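Local structure of major centromere autoantigen B (Homo sapiens, 1HLV) at residues R6-T9 against F10-S14; A51-A54 against S55-K58. The protein binds the CENP-B box of centromeric DNA through two helix-turn-helix-type domains and kinks the DNA on binding. All coordinates share one frame; numbering follows the deposited sequence.

Contact 1 (R6-T9 against F10-S14); sequences RQLT and FREKS. With nucleotides of chain B.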
ATOM      1  N   ARG C   6      10.120 -12.639  -9.429  1.00 45.13           N
ATOM      2  CA  ARG C   6      10.490 -12.147  -8.125  1.00 48.32           C
ATOM      3  C   ARG C   6       9.674 -10.899  -7.807  1.00 49.03           C
ATOM      4  O   ARG C   6       9.725  -9.914  -8.545  1.00 50.61           O
ATOM      5  CB  ARG C   6      11.981 -11.825  -8.129  1.00 51.16           C
ATOM      6  CG  ARG C   6      12.468 -11.017  -6.945  1.00 59.18           C
ATOM      7  CD  ARG C   6      12.905 -11.890  -5.774  1.00 63.46           C
ATOM      8  NE  ARG C   6      13.701 -11.123  -4.817  1.00 67.40           N
ATOM      9  CZ  ARG C   6      14.790 -10.424  -5.141  1.00 70.87           C
ATOM     10  NH1 ARG C   6      15.217 -10.392  -6.403  1.00 72.71           N
ATOM     11  NH2 ARG C   6      15.459  -9.753  -4.206  1.00 71.59           N
ATOM     12  N   GLN C   7       8.901 -10.949  -6.728  1.00 49.21           N
ATOM     13  CA  GLN C   7       8.115  -9.792  -6.315  1.00 50.52           C
ATOM     14  C   GLN C   7       8.920  -9.026  -5.263  1.00 49.19           C
ATOM     15  O   GLN C   7       9.541  -9.623  -4.384  1.00 49.44           O
ATOM     16  CB  GLN C   7       6.759 -10.228  -5.744  1.00 54.92           C
ATOM     17  CG  GLN C   7       5.644 -10.393  -6.787  1.00 58.71           C
ATOM     18  CD  GLN C   7       5.024  -9.066  -7.217  1.00 61.40           C
ATOM     19  OE1 GLN C   7       5.437  -7.990  -6.767  1.00 64.86           O
ATOM     20  NE2 GLN C   7       4.024  -9.141  -8.093  1.00 62.48           N
ATOM     21  N   LEU C   8       8.908  -7.703  -5.364  1.00 46.57           N
ATOM     22  CA  LEU C   8       9.658  -6.856  -4.448  1.00 42.96           C
ATOM     23  C   LEU C   8       8.738  -6.059  -3.527  1.00 40.82           C
ATOM     24  O   LEU C   8       7.583  -5.807  -3.867  1.00 40.35           O
ATOM     25  CB  LEU C   8      10.523  -5.897  -5.271  1.00 43.35           C
ATOM     26  CG  LEU C   8      11.405  -6.576  -6.329  1.00 42.88           C
ATOM     27  CD1 LEU C   8      11.766  -5.588  -7.413  1.00 42.66           C
ATOM     28  CD2 LEU C   8      12.658  -7.133  -5.676  1.00 42.33           C
ATOM     29  N   THR C   9       9.243  -5.669  -2.357  1.00 37.95           N
ATOM     30  CA  THR C   9       8.441  -4.875  -1.431  1.00 35.37           C
ATOM     31  C   THR C   9       8.554  -3.413  -1.827  1.00 35.17           C
ATOM     32  O   THR C   9       9.464  -3.022  -2.556  1.00 33.77           O
ATOM     33  CB  THR C   9       8.924  -4.984   0.028  1.00 34.92           C
ATOM     34  OG1 THR C   9      10.226  -4.400   0.142  1.00 31.95           O
ATOM     35  CG2 THR C   9       8.958  -6.437   0.482  1.00 33.82           C
ATOM     36  N   PHE C  10       7.632  -2.596  -1.342  1.00 35.39           N
ATOM     37  CA  PHE C  10       7.686  -1.190  -1.673  1.00 37.64           C
ATOM     38  C   PHE C  10       8.964  -0.567  -1.149  1.00 38.77           C
ATOM     39  O   PHE C  10       9.524   0.324  -1.790  1.00 38.88           O
ATOM     40  CB  PHE C  10       6.442  -0.471  -1.150  1.00 36.38           C
ATOM     41  CG  PHE C  10       5.232  -0.705  -2.003  1.00 37.28           C
ATOM     42  CD1 PHE C  10       4.146  -1.420  -1.522  1.00 37.63           C
ATOM     43  CD2 PHE C  10       5.207  -0.253  -3.323  1.00 37.34           C
ATOM     44  CE1 PHE C  10       3.046  -1.686  -2.341  1.00 37.60           C
ATOM     45  CE2 PHE C  10       4.111  -0.514  -4.151  1.00 37.89           C
ATOM     46  CZ  PHE C  10       3.032  -1.232  -3.659  1.00 37.19           C
ATOM     47  N   ARG C  11       9.444  -1.050  -0.007  1.00 38.95           N
ATOM     48  CA  ARG C  11      10.680  -0.525   0.547  1.00 40.90           C
ATOM     49  C   ARG C  11      11.859  -0.865  -0.381  1.00 41.01           C
ATOM     50  O   ARG C  11      12.739  -0.036  -0.598  1.00 40.99           O
ATOM     51  CB  ARG C  11      10.913  -1.092   1.952  1.00 43.63           C
ATOM     52  CG  ARG C  11      12.181  -0.587   2.628  1.00 47.23           C
ATOM     53  CD  ARG C  11      12.179   0.926   2.856  1.00 52.00           C
ATOM     54  NE  ARG C  11      11.598   1.311   4.143  1.00 57.20           N
ATOM     55  CZ  ARG C  11      10.317   1.618   4.343  1.00 59.76           C
ATOM     56  NH1 ARG C  11       9.452   1.595   3.336  1.00 58.62           N
ATOM     57  NH2 ARG C  11       9.899   1.950   5.560  1.00 59.02           N
ATOM     58  N   GLU C  12      11.860  -2.072  -0.946  1.00 39.85           N
ATOM     59  CA  GLU C  12      12.929  -2.501  -1.848  1.00 39.47           C
ATOM     60  C   GLU C  12      12.921  -1.714  -3.163  1.00 39.45           C
ATOM     61  O   GLU C  12      13.977  -1.316  -3.671  1.00 37.11           O
ATOM     62  CB  GLU C  12      12.811  -4.003  -2.145  1.00 39.46           C
ATOM     63  CG  GLU C  12      13.272  -4.921  -1.014  1.00 41.17           C
ATOM     64  CD  GLU C  12      12.715  -6.343  -1.131  1.00 44.13           C
ATOM     65  OE1 GLU C  12      13.309  -7.270  -0.535  1.00 46.13           O
ATOM     66  OE2 GLU C  12      11.677  -6.538  -1.803  1.00 44.18           O
ATOM     67  N   LYS C  13      11.729  -1.507  -3.720  1.00 39.06           N
ATOM     68  CA  LYS C  13      11.606  -0.760  -4.965  1.00 38.33           C
ATOM     69  C   LYS C  13      11.954   0.702  -4.707  1.00 37.16           C
ATOM     70  O   LYS C  13      12.494   1.385  -5.565  1.00 36.27           O
ATOM     71  CB  LYS C  13      10.192  -0.907  -5.546  1.00 37.06           C
ATOM     72  CG  LYS C  13       9.993  -2.245  -6.260  1.00 37.09           C
ATOM     73  CD  LYS C  13       8.557  -2.483  -6.729  1.00 35.11           C
ATOM     74  CE  LYS C  13       7.611  -2.708  -5.546  1.00 34.01           C
ATOM     75  NZ  LYS C  13       6.298  -3.269  -5.970  1.00 33.49           N
ATOM     76  N   SER C  14      11.660   1.171  -3.508  1.00 37.15           N
ATOM     77  CA  SER C  14      11.985   2.539  -3.149  1.00 39.29           C
ATOM     78  C   SER C  14      13.517   2.705  -3.107  1.00 40.83           C
ATOM     79  O   SER C  14      14.061   3.711  -3.575  1.00 39.85           O
ATOM     80  CB  SER C  14      11.388   2.868  -1.784  1.00 37.63           C
ATOM     81  OG  SER C  14      11.747   4.168  -1.382  1.00 40.17           O
TER
ATOM     82  P    DA B  14       7.134  -5.179  -9.976  1.00 41.28           P
ATOM     83  OP1  DA B  14       7.349  -5.093  -8.513  1.00 41.74           O
ATOM     84  OP2  DA B  14       7.473  -4.016 -10.842  1.00 45.30           O
ATOM     85  O5'  DA B  14       7.891  -6.467 -10.531  1.00 41.65           O
ATOM     86  C5'  DA B  14       7.586  -7.757 -10.014  1.00 38.40           C
ATOM     87  C4'  DA B  14       7.917  -8.831 -11.023  1.00 37.52           C
ATOM     88  O4'  DA B  14       6.959  -8.869 -12.100  1.00 37.25           O
ATOM     89  C3'  DA B  14       9.276  -8.718 -11.696  1.00 37.12           C
ATOM     90  O3'  DA B  14       9.687 -10.055 -11.980  1.00 38.88           O
ATOM     91  C2'  DA B  14       8.945  -7.963 -12.972  1.00 36.67           C
ATOM     92  C1'  DA B  14       7.593  -8.562 -13.341  1.00 35.44           C
ATOM     93  N9   DA B  14       6.671  -7.695 -14.073  1.00 31.90           N
ATOM     94  C8   DA B  14       6.407  -6.365 -13.847  1.00 30.53           C
ATOM     95  N7   DA B  14       5.404  -5.902 -14.551  1.00 29.90           N
ATOM     96  C5   DA B  14       5.003  -6.989 -15.315  1.00 26.72           C
ATOM     97  C6   DA B  14       3.962  -7.158 -16.238  1.00 27.12           C
ATOM     98  N6   DA B  14       3.072  -6.207 -16.524  1.00 24.37           N
ATOM     99  N1   DA B  14       3.849  -8.360 -16.851  1.00 27.63           N
ATOM    100  C2   DA B  14       4.715  -9.327 -16.522  1.00 25.41           C
ATOM    101  N3   DA B  14       5.717  -9.297 -15.643  1.00 28.73           N
ATOM    102  C4   DA B  14       5.807  -8.085 -15.068  1.00 28.37           C
ATOM    103  P    DC B  15      11.225 -10.380 -12.265  1.00 39.83           P
ATOM    104  OP1  DC B  15      11.521 -11.706 -11.663  1.00 39.51           O
ATOM    105  OP2  DC B  15      12.024  -9.195 -11.855  1.00 39.06           O
ATOM    106  O5'  DC B  15      11.265 -10.551 -13.847  1.00 39.34           O
ATOM    107  C5'  DC B  15      10.669 -11.690 -14.459  1.00 39.20           C
ATOM    108  C4'  DC B  15      10.667 -11.540 -15.962  1.00 40.76           C
ATOM    109  O4'  DC B  15       9.660 -10.592 -16.396  1.00 41.09           O
ATOM    110  C3'  DC B  15      11.982 -11.057 -16.573  1.00 41.92           C
ATOM    111  O3'  DC B  15      12.147 -11.711 -17.830  1.00 45.53           O
ATOM    112  C2'  DC B  15      11.709  -9.584 -16.831  1.00 39.57           C
ATOM    113  C1'  DC B  15      10.261  -9.652 -17.275  1.00 36.83           C
ATOM    114  N1   DC B  15       9.474  -8.406 -17.228  1.00 32.31           N
ATOM    115  C2   DC B  15       8.274  -8.356 -17.950  1.00 31.11           C
ATOM    116  O2   DC B  15       7.930  -9.352 -18.603  1.00 30.89           O
ATOM    117  N3   DC B  15       7.522  -7.231 -17.916  1.00 29.66           N
ATOM    118  C4   DC B  15       7.927  -6.179 -17.195  1.00 30.48           C
ATOM    119  N4   DC B  15       7.141  -5.093 -17.175  1.00 27.34           N
ATOM    120  C5   DC B  15       9.152  -6.197 -16.458  1.00 30.18           C
ATOM    121  C6   DC B  15       9.887  -7.322 -16.503  1.00 32.36           C
TER
HETATM  122  O   HOH W   1      11.114  -9.612  -2.063  1.00 51.43           O
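T9 and E12 grip each other twice at the start of helix 10-22, a capping box in the N-terminal DNA-binding domain, and the loop leading into it also touches the DNA backbone. T9 sits at the N-cap: chi1 of 66° tucks OG1 between its own backbone N and carbonyl carbon, where it accepts from E12 N at 3.0 Å. In return the E12 side chain, extended beyond CG, reaches back so that OE2 takes the amide hydrogen of T9 N at 2.6 Å. That bond is almost straight (172°) and arrives on the anti side of the carboxylate, somewhat out of its plane. A water donating to both Q7 O and E12 OE2 ties the loop to the same oxygen. L8 adds the apolar part, its CB lying 3.8 Å from K13 CG, and the same side chain also touches I45 of helix 39-47. K13 bends at chi3, bringing NZ to a hydrogen bond with K67 O and a weak one with OP1 of DA14 of chain B. Farther up the loop a backbone amide also binds the DNA: R6 N donates to OP1 of DC15 of chain B at 2.8 Å, N-H pointing straight at the oxygen (179°).

Contact 2 (A51-A54 against S55-K58); sequences AILA and SERK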
ATOM      1  N   ALA C  51       4.160   6.269  -8.443  1.00 38.99           N
ATOM      2  CA  ALA C  51       3.143   5.439  -7.820  1.00 37.08           C
ATOM      3  C   ALA C  51       3.816   4.660  -6.695  1.00 36.44           C
ATOM      4  O   ALA C  51       3.293   4.585  -5.575  1.00 37.85           O
ATOM      5  CB  ALA C  51       2.522   4.488  -8.835  1.00 32.23           C
ATOM      6  N   ILE C  52       4.988   4.101  -6.986  1.00 34.80           N
ATOM      7  CA  ILE C  52       5.730   3.329  -5.990  1.00 35.59           C
ATOM      8  C   ILE C  52       6.048   4.143  -4.728  1.00 35.23           C
ATOM      9  O   ILE C  52       5.826   3.669  -3.617  1.00 35.14           O
ATOM     10  CB  ILE C  52       7.033   2.754  -6.593  1.00 34.54           C
ATOM     11  CG1 ILE C  52       6.684   1.654  -7.597  1.00 33.49           C
ATOM     12  CG2 ILE C  52       7.935   2.222  -5.487  1.00 30.58           C
ATOM     13  CD1 ILE C  52       7.869   1.120  -8.388  1.00 32.51           C
ATOM     14  N   LEU C  53       6.551   5.361  -4.887  1.00 35.06           N
ATOM     15  CA  LEU C  53       6.853   6.183  -3.718  1.00 35.96           C
ATOM     16  C   LEU C  53       5.576   6.567  -2.966  1.00 35.82           C
ATOM     17  O   LEU C  53       5.595   6.750  -1.745  1.00 35.81           O
ATOM     18  CB  LEU C  53       7.632   7.438  -4.128  1.00 36.44           C
ATOM     19  CG  LEU C  53       9.072   7.170  -4.598  1.00 37.90           C
ATOM     20  CD1 LEU C  53       9.723   8.460  -5.084  1.00 35.19           C
ATOM     21  CD2 LEU C  53       9.876   6.561  -3.455  1.00 34.53           C
ATOM     22  N   ALA C  54       4.469   6.688  -3.692  1.00 35.26           N
ATOM     23  CA  ALA C  54       3.194   7.024  -3.066  1.00 35.85           C
ATOM     24  C   ALA C  54       2.733   5.816  -2.232  1.00 36.08           C
ATOM     25  O   ALA C  54       2.251   5.964  -1.104  1.00 34.93           O
ATOM     26  CB  ALA C  54       2.149   7.364  -4.135  1.00 34.04           C
ATOM     27  N   SER C  55       2.889   4.621  -2.791  1.00 35.38           N
ATOM     28  CA  SER C  55       2.501   3.417  -2.074  1.00 36.02           C
ATOM     29  C   SER C  55       3.337   3.247  -0.810  1.00 36.29           C
ATOM     30  O   SER C  55       2.800   2.975   0.264  1.00 37.08           O
ATOM     31  CB  SER C  55       2.642   2.198  -2.976  1.00 34.34           C
ATOM     32  OG  SER C  55       1.661   2.247  -3.990  1.00 30.94           O
ATOM     33  N   GLU C  56       4.647   3.422  -0.926  1.00 36.57           N
ATOM     34  CA  GLU C  56       5.503   3.297   0.246  1.00 38.55           C
ATOM     35  C   GLU C  56       4.996   4.201   1.368  1.00 37.58           C
ATOM     36  O   GLU C  56       4.966   3.804   2.527  1.00 38.27           O
ATOM     37  CB  GLU C  56       6.951   3.652  -0.096  1.00 40.02           C
ATOM     38  CG  GLU C  56       7.882   3.640   1.109  1.00 42.87           C
ATOM     39  CD  GLU C  56       9.307   3.986   0.736  1.00 47.13           C
ATOM     40  OE1 GLU C  56       9.525   5.094   0.198  1.00 49.72           O
ATOM     41  OE2 GLU C  56      10.211   3.154   0.973  1.00 48.82           O
ATOM     42  N   ARG C  57       4.592   5.418   1.023  1.00 38.90           N
ATOM     43  CA  ARG C  57       4.070   6.352   2.017  1.00 40.09           C
ATOM     44  C   ARG C  57       2.748   5.835   2.575  1.00 39.65           C
ATOM     45  O   ARG C  57       2.521   5.845   3.784  1.00 39.84           O
ATOM     46  CB  ARG C  57       3.863   7.739   1.395  1.00 42.47           C
ATOM     47  CG  ARG C  57       5.112   8.603   1.367  1.00 46.48           C
ATOM     48  CD  ARG C  57       4.841   9.999   0.794  1.00 50.32           C
ATOM     49  NE  ARG C  57       5.170  10.116  -0.632  1.00 53.62           N
ATOM     50  CZ  ARG C  57       4.272  10.196  -1.611  1.00 54.61           C
ATOM     51  NH1 ARG C  57       2.973  10.173  -1.336  1.00 55.90           N
ATOM     52  NH2 ARG C  57       4.674  10.309  -2.867  1.00 55.30           N
ATOM     53  N   LYS C  58       1.885   5.371   1.678  1.00 38.29           N
ATOM     54  CA  LYS C  58       0.580   4.853   2.042  1.00 37.23           C
ATOM     55  C   LYS C  58       0.637   3.682   3.019  1.00 38.65           C
ATOM     56  O   LYS C  58      -0.111   3.649   4.000  1.00 38.70           O
ATOM     57  CB  LYS C  58      -0.162   4.419   0.784  1.00 37.50           C
ATOM     58  CG  LYS C  58      -1.482   3.731   1.038  1.00 36.61           C
ATOM     59  CD  LYS C  58      -1.997   3.101  -0.240  1.00 36.94           C
ATOM     60  CE  LYS C  58      -3.292   2.356  -0.007  1.00 38.89           C
ATOM     61  NZ  LYS C  58      -3.734   1.651  -1.231  1.00 39.81           N
TER
HETATM   62  O   HOH W   2       0.446   3.817  -6.200  1.00 42.90           O
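R57 folds back over the preceding turn of helix 49-59, laying one face of its guanidinium on the backbone of L53 and A54. The chain leaves CB with CG anti to the carbonyl carbon (chi1 -84°), and the bend at chi3 (-97°) then turns the guanidinium over L53 O and A54 CA. Both atoms sit on that face, offset toward its rim, with A54 CA 3.7 Å from R57 CZ. The guanidinium thus lies against the main chain, and the A54 methyl, CB, is 4.1 Å from R57 NH1.

The L53 and E56 side chains leave the helix in the same direction and stay alongside each other. E56 is extended throughout, which carries OE1 to 4.0 Å from L53 CD2; its carboxylate is held by R11 in a salt bridge and more weakly by S14 OG. On another side of the helix, S55 has OG opposite its own carbonyl carbon (chi1 -69°), which puts it beside A51 O, and a water spans the two, 3.0 Å from A51 O and 3.0 Å from S55 OG. A51 O thus serves both this water and the helical bond from S55 N at 2.8 Å. The next three bonds continue the alpha-helical ladder, the one from R57 N to L53 O being the longest at 3.2 Å.

I52 packs on K13 and I17, L53 on S14 and S55 on F10, setting this face of helix 49-59 against helix 10-22, while K58 reaches the loop at L71.

Overall arrangement
Contact 1 starts helix 10-22 and contact 2 lies within helix 49-59, so the two belong to different helices of one DNA-binding domain that pack together. Their centres are 11 Å apart, and they meet directly: a charge pair, R11 with E56, and the packing of the F10 ring on S55 join the two helices. Contact 1 is the more buried, and its chemistry is mainly polar end-capping, with L8 adding an apolar side and phosphates of the DNA close by. Contact 2 is partly buried: I52 and S55 are enclosed, whereas A51, R57 and K58 are exposed, and it consists largely of regular helical bonds, with the R57 guanidinium laid over the main chain.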